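PDB 4KG7: peptidase S8 and S53, subtilisin, kexin, sedolisin from Mycobacterium smegmatis, which acts as the mycosin MycP3, a subtilisin-like serine endopeptidase linked to the ESX-3 type VII secretion system. Local coordinates for residues A158-V166 / V194-A202; V181-Q192 / V246-W255. All blocks are in the same frame, centred on the assembly; numbering follows the deposited sequence.

The two contacts interlock along the chain. Their segments alternate in the order 158-166, 181-192, 194-202 and 246-255. Contact 1 pairs helices 150-170 and 193-205, which lie on the central parallel sheet of the subtilisin fold. Contact 2 is a separate two-stranded antiparallel sheet, 182-185 with 248-251, and its flanking loops. The centres are about 15 Å apart. Gln192 is the N-cap residue of helix 193-205, so contact 2 runs straight into contact 1. The two also touch: Leu195 CD2 lies 3.6 Å from Ile251 CG2, and Leu199 CD1 lies 3.5 Å from Trp255 CB. The small sheet thus rests on the helix pair, with Val181 near the predicted catalytic residues.

Contact 1: A158-V166 / V194-A202; sequences AETLARAVV and VLGAALRYA
Val165 lies between Leu199 and Ala202. Its CB splits the side chain into two methyl branches. CG1 is anti to the backbone N (chi1 162°). It meets Ala202 CB at 3.6 Å and passes the carbonyl oxygen of Ala198, also at 3.6 Å. The other branch, CG2, meets Leu199 CD2 at 4.0 Å, where the two side chains cross at about a right angle. Ile72 and Ile178 of the central sheet also touch Val165. Helices 150-170 and 193-205 lie side by side on that sheet, as in the subtilisin fold. Helix 193-205 is the helix of a beta-alpha-beta crossover from strand 175-178 to the adjacent parallel strand 209-213. The helix segments run nearly parallel, 17° apart, with axes 8.5 Å apart at closest approach. The small side chains of Ala162 and Ala198 are consistent with this close spacing. Ala162 CB lies 3.8 Å from Leu195 CA, and Ala198 CB lies 3.4 Å from Ala162 O. Leu195 CD1 lies 3.9 Å from Leu161 CG, the two side chains crossing at a slant. Toward the C-terminal end of both segments, Val166 CG1 meets Tyr201 CE2 at 4.0 Å. The hydroxyl of Tyr201 is hydrogen-bonded to Asp170, further along the first helix.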
ATOM      1  N   ALA A 158     -14.317   2.591  -3.909  1.00 11.09           N
ATOM      2  CA  ALA A 158     -13.887   1.849  -5.107  1.00 10.60           C
ATOM      3  C   ALA A 158     -13.930   2.759  -6.326  1.00 10.41           C
ATOM      4  O   ALA A 158     -13.148   2.602  -7.263  1.00 10.44           O
ATOM      5  CB  ALA A 158     -14.760   0.629  -5.332  1.00 11.11           C
ATOM      6  N   GLU A 159     -14.903   3.662  -6.349  1.00 10.48           N
ATOM      7  CA  GLU A 159     -15.139   4.513  -7.510  1.00 10.58           C
ATOM      8  C   GLU A 159     -13.963   5.466  -7.665  1.00  9.76           C
ATOM      9  O   GLU A 159     -13.455   5.650  -8.768  1.00  9.99           O
ATOM     10  CB  GLU A 159     -16.473   5.253  -7.357  1.00 11.38           C
ATOM     11  CG  GLU A 159     -16.957   6.000  -8.599  1.00 12.19           C
ATOM     12  CD  GLU A 159     -16.249   7.335  -8.844  1.00 12.07           C
ATOM     13  OE1 GLU A 159     -15.876   8.037  -7.886  1.00 12.32           O
ATOM     14  OE2 GLU A 159     -16.126   7.698 -10.035  1.00 13.18           O
ATOM     15  N   THR A 160     -13.490   6.065  -6.579  1.00  9.01           N
ATOM     16  CA  THR A 160     -12.325   6.933  -6.686  1.00  8.46           C
ATOM     17  C   THR A 160     -11.037   6.134  -6.850  1.00  7.81           C
ATOM     18  O   THR A 160     -10.126   6.585  -7.563  1.00  7.65           O
ATOM     19  CB  THR A 160     -12.173   7.862  -5.480  1.00  8.48           C
ATOM     20  OG1 THR A 160     -12.108   7.072  -4.289  1.00  8.45           O
ATOM     21  CG2 THR A 160     -13.329   8.828  -5.403  1.00  9.03           C
ATOM     22  N   LEU A 161     -10.960   4.949  -6.234  1.00  7.34           N
ATOM     23  CA  LEU A 161      -9.746   4.177  -6.337  1.00  6.90           C
ATOM     24  C   LEU A 161      -9.486   3.822  -7.822  1.00  6.70           C
ATOM     25  O   LEU A 161      -8.345   3.916  -8.321  1.00  6.53           O
ATOM     26  CB  LEU A 161      -9.816   2.888  -5.522  1.00  6.91           C
ATOM     27  CG  LEU A 161      -8.558   2.017  -5.636  1.00  6.69           C
ATOM     28  CD1 LEU A 161      -7.329   2.779  -5.229  1.00  6.58           C
ATOM     29  CD2 LEU A 161      -8.714   0.757  -4.781  1.00  6.78           C
ATOM     30  N   ALA A 162     -10.551   3.429  -8.527  1.00  6.92           N
ATOM     31  CA  ALA A 162     -10.385   3.010  -9.923  1.00  6.88           C
ATOM     32  C   ALA A 162      -9.884   4.176 -10.764  1.00  6.82           C
ATOM     33  O   ALA A 162      -9.000   4.008 -11.616  1.00  6.75           O
ATOM     34  CB  ALA A 162     -11.687   2.507 -10.476  1.00  7.26           C
ATOM     35  N   ARG A 163     -10.467   5.358 -10.558  1.00  6.97           N
ATOM     36  CA  ARG A 163      -9.998   6.521 -11.293  1.00  7.01           C
ATOM     37  C   ARG A 163      -8.548   6.841 -10.942  1.00  6.58           C
ATOM     38  O   ARG A 163      -7.743   7.200 -11.815  1.00  6.65           O
ATOM     39  CB  ARG A 163     -10.900   7.721 -11.034  1.00  7.33           C
ATOM     40  CG  ARG A 163     -12.270   7.565 -11.678  1.00  7.85           C
ATOM     41  CD  ARG A 163     -13.030   8.887 -11.631  1.00  8.37           C
ATOM     42  NE  ARG A 163     -13.640   9.157 -10.336  1.00  8.56           N
ATOM     43  CZ  ARG A 163     -13.662  10.323  -9.688  1.00  8.80           C
ATOM     44  NH1 ARG A 163     -12.985  11.391 -10.089  1.00  8.93           N
ATOM     45  NH2 ARG A 163     -14.360  10.408  -8.572  1.00  9.13           N
ATOM     46  N   ALA A 164      -8.221   6.760  -9.657  1.00  6.28           N
ATOM     47  CA  ALA A 164      -6.863   7.105  -9.208  1.00  5.96           C
ATOM     48  C   ALA A 164      -5.818   6.174  -9.789  1.00  5.81           C
ATOM     49  O   ALA A 164      -4.695   6.588 -10.062  1.00  5.59           O
ATOM     50  CB  ALA A 164      -6.795   7.090  -7.693  1.00  5.84           C
ATOM     51  N   VAL A 165      -6.177   4.917  -9.942  1.00  5.87           N
ATOM     52  CA  VAL A 165      -5.272   3.929 -10.518  1.00  5.85           C
ATOM     53  C   VAL A 165      -4.970   4.256 -11.975  1.00  6.04           C
ATOM     54  O   VAL A 165      -3.829   4.229 -12.389  1.00  6.08           O
ATOM     55  CB  VAL A 165      -5.835   2.496 -10.336  1.00  5.96           C
ATOM     56  CG1 VAL A 165      -5.180   1.489 -11.276  1.00  6.04           C
ATOM     57  CG2 VAL A 165      -5.751   2.053  -8.877  1.00  5.85           C
ATOM     58  N   VAL A 166      -6.010   4.566 -12.743  1.00  6.28           N
ATOM     59  CA  VAL A 166      -5.834   5.000 -14.116  1.00  6.54           C
ATOM     60  C   VAL A 166      -4.994   6.268 -14.165  1.00  6.61           C
ATOM     61  O   VAL A 166      -4.096   6.382 -14.994  1.00  6.72           O
ATOM     62  CB  VAL A 166      -7.183   5.222 -14.785  1.00  6.88           C
ATOM     63  CG1 VAL A 166      -6.975   5.904 -16.131  1.00  7.24           C
ATOM     64  CG2 VAL A 166      -7.884   3.885 -14.922  1.00  6.97           C
ATOM     65  N   VAL A 194     -15.538  -2.124 -12.851  1.00 11.55           N
ATOM     66  CA  VAL A 194     -14.806  -0.909 -13.231  1.00 10.70           C
ATOM     67  C   VAL A 194     -13.429  -0.877 -12.565  1.00  9.69           C
ATOM     68  O   VAL A 194     -12.422  -0.529 -13.175  1.00  9.47           O
ATOM     69  CB  VAL A 194     -15.624   0.375 -12.962  1.00 10.99           C
ATOM     70  CG1 VAL A 194     -14.790   1.618 -13.259  1.00 10.69           C
ATOM     71  CG2 VAL A 194     -16.863   0.362 -13.834  1.00 11.58           C
ATOM     72  N   LEU A 195     -13.387  -1.217 -11.287  1.00  9.10           N
ATOM     73  CA  LEU A 195     -12.105  -1.290 -10.578  1.00  8.35           C
ATOM     74  C   LEU A 195     -11.206  -2.369 -11.182  1.00  8.11           C
ATOM     75  O   LEU A 195     -10.002  -2.148 -11.400  1.00  7.54           O
ATOM     76  CB  LEU A 195     -12.341  -1.553  -9.068  1.00  8.38           C
ATOM     77  CG  LEU A 195     -11.074  -1.691  -8.197  1.00  8.04           C
ATOM     78  CD1 LEU A 195     -10.165  -0.457  -8.248  1.00  7.71           C
ATOM     79  CD2 LEU A 195     -11.461  -1.995  -6.762  1.00  8.30           C
ATOM     80  N   GLY A 196     -11.772  -3.542 -11.421  1.00  8.38           N
ATOM     81  CA  GLY A 196     -11.027  -4.578 -12.106  1.00  8.33           C
ATOM     82  C   GLY A 196     -10.457  -4.100 -13.432  1.00  8.21           C
ATOM     83  O   GLY A 196      -9.290  -4.329 -13.738  1.00  8.04           O
ATOM     84  N   ALA A 197     -11.271  -3.402 -14.209  1.00  8.44           N
ATOM     85  CA  ALA A 197     -10.828  -2.881 -15.505  1.00  8.52           C
ATOM     86  C   ALA A 197      -9.666  -1.902 -15.339  1.00  8.10           C
ATOM     87  O   ALA A 197      -8.716  -1.904 -16.125  1.00  8.17           O
ATOM     88  CB  ALA A 197     -11.969  -2.222 -16.248  1.00  8.95           C
ATOM     89  N   ALA A 198      -9.794  -1.015 -14.368  1.00  7.76           N
ATOM     90  CA  ALA A 198      -8.727  -0.060 -14.068  1.00  7.46           C
ATOM     91  C   ALA A 198      -7.414  -0.739 -13.692  1.00  7.18           C
ATOM     92  O   ALA A 198      -6.323  -0.363 -14.162  1.00  6.91           O
ATOM     93  CB  ALA A 198      -9.192   0.866 -12.963  1.00  7.35           C
ATOM     94  N   LEU A 199      -7.495  -1.716 -12.792  1.00  7.13           N
ATOM     95  CA  LEU A 199      -6.293  -2.438 -12.354  1.00  7.05           C
ATOM     96  C   LEU A 199      -5.643  -3.211 -13.481  1.00  7.39           C
ATOM     97  O   LEU A 199      -4.433  -3.214 -13.597  1.00  7.31           O
ATOM     98  CB  LEU A 199      -6.634  -3.375 -11.204  1.00  7.08           C
ATOM     99  CG  LEU A 199      -7.134  -2.680  -9.919  1.00  6.84           C
ATOM    100  CD1 LEU A 199      -7.821  -3.695  -9.039  1.00  7.07           C
ATOM    101  CD2 LEU A 199      -6.019  -1.954  -9.158  1.00  6.44           C
ATOM    102  N   ARG A 200      -6.453  -3.850 -14.317  1.00  7.94           N
ATOM    103  CA  ARG A 200      -5.945  -4.523 -15.497  1.00  8.52           C
ATOM    104  C   ARG A 200      -5.274  -3.572 -16.478  1.00  8.39           C
ATOM    105  O   ARG A 200      -4.226  -3.878 -17.019  1.00  8.26           O
ATOM    106  CB  ARG A 200      -7.062  -5.303 -16.192  1.00  9.58           C
ATOM    107  CG  ARG A 200      -6.588  -6.112 -17.382  1.00 10.52           C
ATOM    108  CD  ARG A 200      -7.710  -6.906 -18.009  1.00 11.58           C
ATOM    109  NE  ARG A 200      -7.345  -7.483 -19.304  1.00 12.84           N
ATOM    110  CZ  ARG A 200      -7.368  -6.821 -20.462  1.00 13.65           C
ATOM    111  NH1 ARG A 200      -7.662  -5.526 -20.529  1.00 13.89           N
ATOM    112  NH2 ARG A 200      -7.046  -7.449 -21.583  1.00 14.52           N
ATOM    113  N   TYR A 201      -5.894  -2.426 -16.731  1.00  8.23           N
ATOM    114  CA  TYR A 201      -5.298  -1.390 -17.585  1.00  8.28           C
ATOM    115  C   TYR A 201      -3.932  -0.955 -17.093  1.00  8.01           C
ATOM    116  O   TYR A 201      -2.938  -0.911 -17.833  1.00  8.09           O
ATOM    117  CB  TYR A 201      -6.246  -0.205 -17.670  1.00  8.37           C
ATOM    118  CG  TYR A 201      -5.683   1.019 -18.353  1.00  8.44           C
ATOM    119  CD1 TYR A 201      -5.542   1.063 -19.719  1.00  8.85           C
ATOM    120  CD2 TYR A 201      -5.256   2.107 -17.613  1.00  8.19           C
ATOM    121  CE1 TYR A 201      -5.020   2.176 -20.342  1.00  8.98           C
ATOM    122  CE2 TYR A 201      -4.755   3.250 -18.213  1.00  8.34           C
ATOM    123  CZ  TYR A 201      -4.614   3.268 -19.590  1.00  8.78           C
ATOM    124  OH  TYR A 201      -4.135   4.359 -20.257  1.00  9.53           O
ATOM    125  N   ALA A 202      -3.857  -0.671 -15.799  1.00  7.63           N
ATOM    126  CA  ALA A 202      -2.618  -0.190 -15.213  1.00  7.50           C
ATOM    127  C   ALA A 202      -1.554  -1.280 -15.196  1.00  7.77           C
ATOM    128  O   ALA A 202      -0.396  -1.000 -15.444  1.00  7.65           O
ATOM    129  CB  ALA A 202      -2.850   0.355 -13.806  1.00  7.21           C
TER

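Contact 2: V181-Q192 / V246-W255; sequences VTCLPADRTIDQ and VTSVSIPSWW
Gln192 reaches across to Trp254 and Trp255, and its OE1 accepts a hydrogen bond from each indole NE1, both at 2.9 Å. Its CG is anti to the carbonyl carbon (chi1 -63°), and the chain is extended beyond it, which carries the amide to the two rings. OE1 lies in the plane of the Trp254 ring, at its edge. Both donors approach from the same face of the amide. The Trp254 N-H is fairly straight (163°), that of Trp255 more bent (139°). NE2 packs on Ile251 CD1 at 3.4 Å and borders Trp254 CZ2. Close packing continues at Thr189, whose CG2 is pressed against Val249 CG2 at 3.4 Å. Val249 CG1 in turn sits over the centre of the Trp254 ring.

The backbones of 182-185 and 248-251 form an antiparallel two-stranded sheet. Thr182 pairs with Ile251 and Leu184 with Val249 as hydrogen-bonded pairs. Between them Cys183 faces Ser250 and forms a disulfide with Cys227. Val181, just before the strand, has its side chain about 6 Å from that of Ser319, the predicted nucleophile. The looser solvent side holds the exposed Thr247, Asp187 and Arg188. Ala186 still holds this end, its N donating to Thr247 O at 2.9 Å. Two N-H donors on one oxygen should fix the amide's orientation and tie the residue at the N-cap position of helix 193-205 to the turn 252-255.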
ATOM      1  N   VAL A 181      -6.909   0.147   2.677  1.00  8.53           N
ATOM      2  CA  VAL A 181      -7.666  -1.092   2.497  1.00  8.75           C
ATOM      3  C   VAL A 181      -9.141  -0.819   2.753  1.00  9.34           C
ATOM      4  O   VAL A 181      -9.500  -0.132   3.722  1.00  9.81           O
ATOM      5  CB  VAL A 181      -7.221  -2.153   3.537  1.00  8.91           C
ATOM      6  CG1 VAL A 181      -8.020  -3.441   3.444  1.00  9.37           C
ATOM      7  CG2 VAL A 181      -5.741  -2.445   3.391  1.00  8.53           C
ATOM      8  N   THR A 182      -9.993  -1.393   1.918  1.00  9.58           N
ATOM      9  CA  THR A 182     -11.416  -1.486   2.163  1.00 10.27           C
ATOM     10  C   THR A 182     -11.813  -2.956   2.181  1.00 10.61           C
ATOM     11  O   THR A 182     -11.385  -3.715   1.313  1.00 10.20           O
ATOM     12  CB  THR A 182     -12.213  -0.750   1.066  1.00 10.75           C
ATOM     13  OG1 THR A 182     -11.798   0.623   1.062  1.00 11.41           O
ATOM     14  CG2 THR A 182     -13.721  -0.870   1.284  1.00 11.60           C
ATOM     15  N   CYS A 183     -12.633  -3.360   3.150  1.00 11.35           N
ATOM     16  CA  CYS A 183     -13.113  -4.723   3.206  1.00 12.16           C
ATOM     17  C   CYS A 183     -14.616  -4.733   3.104  1.00 13.06           C
ATOM     18  O   CYS A 183     -15.272  -3.782   3.546  1.00 13.11           O
ATOM     19  CB  CYS A 183     -12.697  -5.415   4.496  1.00 12.59           C
ATOM     20  SG  CYS A 183     -10.905  -5.779   4.558  1.00 12.77           S
ATOM     21  N   LEU A 184     -15.148  -5.778   2.468  1.00 14.00           N
ATOM     22  CA  LEU A 184     -16.587  -6.008   2.427  1.00 15.71           C
ATOM     23  C   LEU A 184     -16.890  -7.445   2.777  1.00 16.21           C
ATOM     24  O   LEU A 184     -16.125  -8.343   2.464  1.00 15.38           O
ATOM     25  CB  LEU A 184     -17.138  -5.731   1.029  1.00 16.68           C
ATOM     26  CG  LEU A 184     -17.468  -4.262   0.742  1.00 17.42           C
ATOM     27  CD1 LEU A 184     -17.950  -4.132  -0.689  1.00 17.82           C
ATOM     28  CD2 LEU A 184     -18.516  -3.733   1.703  1.00 18.28           C
ATOM     29  N   PRO A 185     -18.028  -7.681   3.423  1.00 17.74           N
ATOM     30  CA  PRO A 185     -18.363  -9.066   3.640  1.00 18.68           C
ATOM     31  C   PRO A 185     -18.619  -9.751   2.291  1.00 19.56           C
ATOM     32  O   PRO A 185     -19.091  -9.117   1.339  1.00 18.68           O
ATOM     33  CB  PRO A 185     -19.636  -8.993   4.506  1.00 19.75           C
ATOM     34  CG  PRO A 185     -20.178  -7.641   4.276  1.00 19.86           C
ATOM     35  CD  PRO A 185     -19.014  -6.753   4.004  1.00 18.48           C
ATOM     36  N   ALA A 186     -18.291 -11.035   2.216  1.00 20.99           N
ATOM     37  CA  ALA A 186     -18.379 -11.796   0.979  1.00 22.95           C
ATOM     38  C   ALA A 186     -19.812 -11.837   0.467  1.00 26.34           C
ATOM     39  O   ALA A 186     -20.030 -11.660  -0.725  1.00 27.54           O
ATOM     40  CB  ALA A 186     -17.828 -13.200   1.172  1.00 23.40           C
ATOM     41  N   ASP A 187     -20.778 -12.005   1.366  1.00 29.90           N
ATOM     42  CA  ASP A 187     -22.199 -11.994   0.975  1.00 34.81           C
ATOM     43  C   ASP A 187     -22.716 -10.628   0.483  1.00 37.08           C
ATOM     44  O   ASP A 187     -23.826 -10.551  -0.048  1.00 38.94           O
ATOM     45  CB  ASP A 187     -23.098 -12.554   2.101  1.00 36.94           C
ATOM     46  CG  ASP A 187     -23.183 -11.644   3.330  1.00 37.87           C
ATOM     47  OD1 ASP A 187     -22.426 -10.661   3.431  1.00 38.14           O
ATOM     48  OD2 ASP A 187     -24.026 -11.925   4.215  1.00 40.83           O
ATOM     49  N   ARG A 188     -21.924  -9.563   0.655  1.00 39.19           N
ATOM     50  CA  ARG A 188     -22.288  -8.226   0.168  1.00 42.31           C
ATOM     51  C   ARG A 188     -21.144  -7.546  -0.586  1.00 41.96           C
ATOM     52  O   ARG A 188     -20.889  -6.357  -0.388  1.00 43.52           O
ATOM     53  CB  ARG A 188     -22.747  -7.329   1.324  1.00 45.13           C
ATOM     54  CG  ARG A 188     -23.956  -7.859   2.084  1.00 48.59           C
ATOM     55  CD  ARG A 188     -24.112  -7.196   3.441  1.00 51.81           C
ATOM     56  NE  ARG A 188     -25.022  -7.958   4.300  1.00 56.29           N
ATOM     57  CZ  ARG A 188     -26.356  -7.942   4.217  1.00 58.79           C
ATOM     58  NH1 ARG A 188     -26.985  -7.192   3.310  1.00 59.62           N
ATOM     59  NH2 ARG A 188     -27.075  -8.685   5.057  1.00 60.76           N
ATOM     60  N   THR A 189     -20.450  -8.295  -1.444  1.00 42.63           N
ATOM     61  CA  THR A 189     -19.522  -7.683  -2.405  1.00 42.20           C
ATOM     62  C   THR A 189     -20.217  -7.497  -3.755  1.00 42.98           C
ATOM     63  O   THR A 189     -20.614  -8.471  -4.411  1.00 46.74           O
ATOM     64  CB  THR A 189     -18.225  -8.491  -2.604  1.00 41.14           C
ATOM     65  OG1 THR A 189     -18.529  -9.777  -3.153  1.00 44.56           O
ATOM     66  CG2 THR A 189     -17.497  -8.658  -1.297  1.00 40.15           C
ATOM     67  N   ILE A 190     -20.351  -6.234  -4.155  1.00 40.72           N
ATOM     68  CA  ILE A 190     -21.050  -5.850  -5.376  1.00 39.27           C
ATOM     69  C   ILE A 190     -20.042  -5.885  -6.521  1.00 35.28           C
ATOM     70  O   ILE A 190     -18.838  -5.932  -6.298  1.00 34.84           O
ATOM     71  CB  ILE A 190     -21.671  -4.426  -5.248  1.00 40.54           C
ATOM     72  CG1 ILE A 190     -22.452  -4.280  -3.928  1.00 42.20           C
ATOM     73  CG2 ILE A 190     -22.597  -4.108  -6.420  1.00 41.76           C
ATOM     74  CD1 ILE A 190     -23.467  -5.378  -3.677  1.00 42.76           C
ATOM     75  N   ASP A 191     -20.556  -5.894  -7.739  1.00 31.75           N
ATOM     76  CA  ASP A 191     -19.747  -5.770  -8.940  1.00 27.73           C
ATOM     77  C   ASP A 191     -18.636  -4.742  -8.815  1.00 23.35           C
ATOM     78  O   ASP A 191     -18.873  -3.580  -8.511  1.00 23.26           O
ATOM     79  CB  ASP A 191     -20.629  -5.381 -10.116  1.00 28.96           C
ATOM     80  CG  ASP A 191     -19.845  -5.281 -11.394  1.00 29.72           C
ATOM     81  OD1 ASP A 191     -19.555  -6.347 -11.989  1.00 32.17           O
ATOM     82  OD2 ASP A 191     -19.496  -4.148 -11.775  1.00 28.40           O
ATOM     83  N   GLN A 192     -17.413  -5.187  -9.052  1.00 19.31           N
ATOM     84  CA  GLN A 192     -16.266  -4.296  -9.108  1.00 16.64           C
ATOM     85  C   GLN A 192     -15.665  -4.304 -10.492  1.00 14.54           C
ATOM     86  O   GLN A 192     -14.435  -4.141 -10.652  1.00 13.25           O
ATOM     87  CB  GLN A 192     -15.202  -4.736  -8.119  1.00 16.55           C
ATOM     88  CG  GLN A 192     -15.659  -4.682  -6.680  1.00 16.97           C
ATOM     89  CD  GLN A 192     -14.578  -5.109  -5.727  1.00 17.05           C
ATOM     90  OE1 GLN A 192     -13.398  -5.138  -6.070  1.00 15.45           O
ATOM     91  NE2 GLN A 192     -14.980  -5.432  -4.491  1.00 17.77           N
ATOM     92  N   VAL A 246     -13.790 -17.714   1.766  1.00 11.93           N
ATOM     93  CA  VAL A 246     -13.640 -16.291   2.096  1.00 11.40           C
ATOM     94  C   VAL A 246     -14.932 -15.698   2.639  1.00 11.73           C
ATOM     95  O   VAL A 246     -15.998 -15.906   2.057  1.00 12.40           O
ATOM     96  CB  VAL A 246     -13.169 -15.492   0.871  1.00 10.98           C
ATOM     97  CG1 VAL A 246     -13.303 -13.998   1.096  1.00 10.72           C
ATOM     98  CG2 VAL A 246     -11.716 -15.851   0.605  1.00 10.54           C
ATOM     99  N   THR A 247     -14.821 -14.977   3.757  1.00 11.53           N
ATOM    100  CA  THR A 247     -15.941 -14.254   4.347  1.00 11.84           C
ATOM    101  C   THR A 247     -15.741 -12.736   4.301  1.00 11.33           C
ATOM    102  O   THR A 247     -16.723 -11.996   4.430  1.00 11.59           O
ATOM    103  CB  THR A 247     -16.166 -14.668   5.811  1.00 12.38           C
ATOM    104  OG1 THR A 247     -15.000 -14.353   6.602  1.00 12.44           O
ATOM    105  CG2 THR A 247     -16.483 -16.129   5.934  1.00 12.98           C
ATOM    106  N   SER A 248     -14.483 -12.288   4.169  1.00 10.55           N
ATOM    107  CA  SER A 248     -14.154 -10.864   4.210  1.00 10.17           C
ATOM    108  C   SER A 248     -13.223 -10.573   3.054  1.00  9.77           C
ATOM    109  O   SER A 248     -12.122 -11.129   2.998  1.00  9.56           O
ATOM    110  CB  SER A 248     -13.445 -10.563   5.527  1.00  9.93           C
ATOM    111  OG  SER A 248     -13.111  -9.195   5.667  1.00  9.72           O
ATOM    112  N   VAL A 249     -13.693  -9.749   2.131  1.00  9.70           N
ATOM    113  CA  VAL A 249     -12.971  -9.443   0.890  1.00  9.41           C
ATOM    114  C   VAL A 249     -12.130  -8.195   1.085  1.00  8.99           C
ATOM    115  O   VAL A 249     -12.662  -7.150   1.421  1.00  9.71           O
ATOM    116  CB  VAL A 249     -13.940  -9.234  -0.281  1.00  9.70           C
ATOM    117  CG1 VAL A 249     -13.215  -8.806  -1.548  1.00  9.42           C
ATOM    118  CG2 VAL A 249     -14.732 -10.517  -0.536  1.00 10.35           C
ATOM    119  N   SER A 250     -10.832  -8.326   0.864  1.00  8.40           N
ATOM    120  CA  SER A 250      -9.924  -7.191   0.967  1.00  7.96           C
ATOM    121  C   SER A 250      -9.696  -6.590  -0.419  1.00  7.70           C
ATOM    122  O   SER A 250      -9.300  -7.290  -1.339  1.00  7.71           O
ATOM    123  CB  SER A 250      -8.598  -7.645   1.550  1.00  7.69           C
ATOM    124  OG  SER A 250      -7.668  -6.582   1.607  1.00  7.38           O
ATOM    125  N   ILE A 251      -9.991  -5.305  -0.544  1.00  7.70           N
ATOM    126  CA  ILE A 251     -10.016  -4.569  -1.809  1.00  7.76           C
ATOM    127  C   ILE A 251      -8.902  -3.516  -1.785  1.00  7.24           C
ATOM    128  O   ILE A 251      -8.815  -2.706  -0.853  1.00  7.22           O
ATOM    129  CB  ILE A 251     -11.395  -3.899  -2.001  1.00  8.43           C
ATOM    130  CG1 ILE A 251     -12.548  -4.919  -1.903  1.00  9.06           C
ATOM    131  CG2 ILE A 251     -11.473  -3.189  -3.328  1.00  8.53           C
ATOM    132  CD1 ILE A 251     -13.854  -4.320  -1.448  1.00  9.74           C
ATOM    133  N   PRO A 252      -8.076  -3.441  -2.849  1.00  6.84           N
ATOM    134  CA  PRO A 252      -8.106  -4.197  -4.096  1.00  6.89           C
ATOM    135  C   PRO A 252      -7.297  -5.508  -4.132  1.00  6.73           C
ATOM    136  O   PRO A 252      -7.145  -6.106  -5.201  1.00  6.75           O
ATOM    137  CB  PRO A 252      -7.518  -3.181  -5.075  1.00  6.83           C
ATOM    138  CG  PRO A 252      -6.427  -2.547  -4.273  1.00  6.58           C
ATOM    139  CD  PRO A 252      -7.026  -2.400  -2.892  1.00  6.69           C
ATOM    140  N   SER A 253      -6.800  -5.968  -2.988  1.00  6.63           N
ATOM    141  CA  SER A 253      -5.986  -7.201  -2.943  1.00  6.64           C
ATOM    142  C   SER A 253      -6.583  -8.390  -3.656  1.00  7.17           C
ATOM    143  O   SER A 253      -5.854  -9.187  -4.248  1.00  7.05           O
ATOM    144  CB  SER A 253      -5.678  -7.618  -1.499  1.00  6.54           C
ATOM    145  OG  SER A 253      -4.645  -6.834  -0.949  1.00  6.29           O
ATOM    146  N   TRP A 254      -7.898  -8.560  -3.586  1.00  7.67           N
ATOM    147  CA  TRP A 254      -8.475  -9.767  -4.180  1.00  8.53           C
ATOM    148  C   TRP A 254      -8.402  -9.788  -5.697  1.00  8.39           C
ATOM    149  O   TRP A 254      -8.597 -10.829  -6.294  1.00  8.64           O
ATOM    150  CB  TRP A 254      -9.863 -10.037  -3.646  1.00  9.42           C
ATOM    151  CG  TRP A 254     -10.942  -9.244  -4.265  1.00 10.31           C
ATOM    152  CD1 TRP A 254     -10.940  -7.918  -4.578  1.00 10.48           C
ATOM    153  CD2 TRP A 254     -12.217  -9.748  -4.625  1.00 11.25           C
ATOM    154  NE1 TRP A 254     -12.156  -7.566  -5.124  1.00 11.21           N
ATOM    155  CE2 TRP A 254     -12.960  -8.671  -5.155  1.00 11.79           C
ATOM    156  CE3 TRP A 254     -12.817 -11.009  -4.539  1.00 11.91           C
ATOM    157  CZ2 TRP A 254     -14.274  -8.818  -5.606  1.00 12.43           C
ATOM    158  CZ3 TRP A 254     -14.124 -11.167  -4.995  1.00 12.68           C
ATOM    159  CH2 TRP A 254     -14.842 -10.069  -5.524  1.00 13.09           C
ATOM    160  N   TRP A 255      -8.039  -8.655  -6.308  1.00  8.05           N
ATOM    161  CA  TRP A 255      -7.908  -8.567  -7.766  1.00  8.17           C
ATOM    162  C   TRP A 255      -6.596  -9.162  -8.269  1.00  8.26           C
ATOM    163  O   TRP A 255      -5.831  -8.520  -8.978  1.00  8.32           O
ATOM    164  CB  TRP A 255      -8.124  -7.109  -8.255  1.00  8.02           C
ATOM    165  CG  TRP A 255      -9.555  -6.800  -8.475  1.00  8.29           C
ATOM    166  CD1 TRP A 255     -10.384  -6.021  -7.704  1.00  8.29           C
ATOM    167  CD2 TRP A 255     -10.352  -7.297  -9.537  1.00  8.70           C
ATOM    168  NE1 TRP A 255     -11.645  -5.991  -8.257  1.00  8.75           N
ATOM    169  CE2 TRP A 255     -11.652  -6.768  -9.385  1.00  8.97           C
ATOM    170  CE3 TRP A 255     -10.079  -8.112 -10.634  1.00  8.97           C
ATOM    171  CZ2 TRP A 255     -12.680  -7.078 -10.269  1.00  9.55           C
ATOM    172  CZ3 TRP A 255     -11.098  -8.409 -11.520  1.00  9.58           C
ATOM    173  CH2 TRP A 255     -12.377  -7.895 -11.334  1.00  9.83           C
TER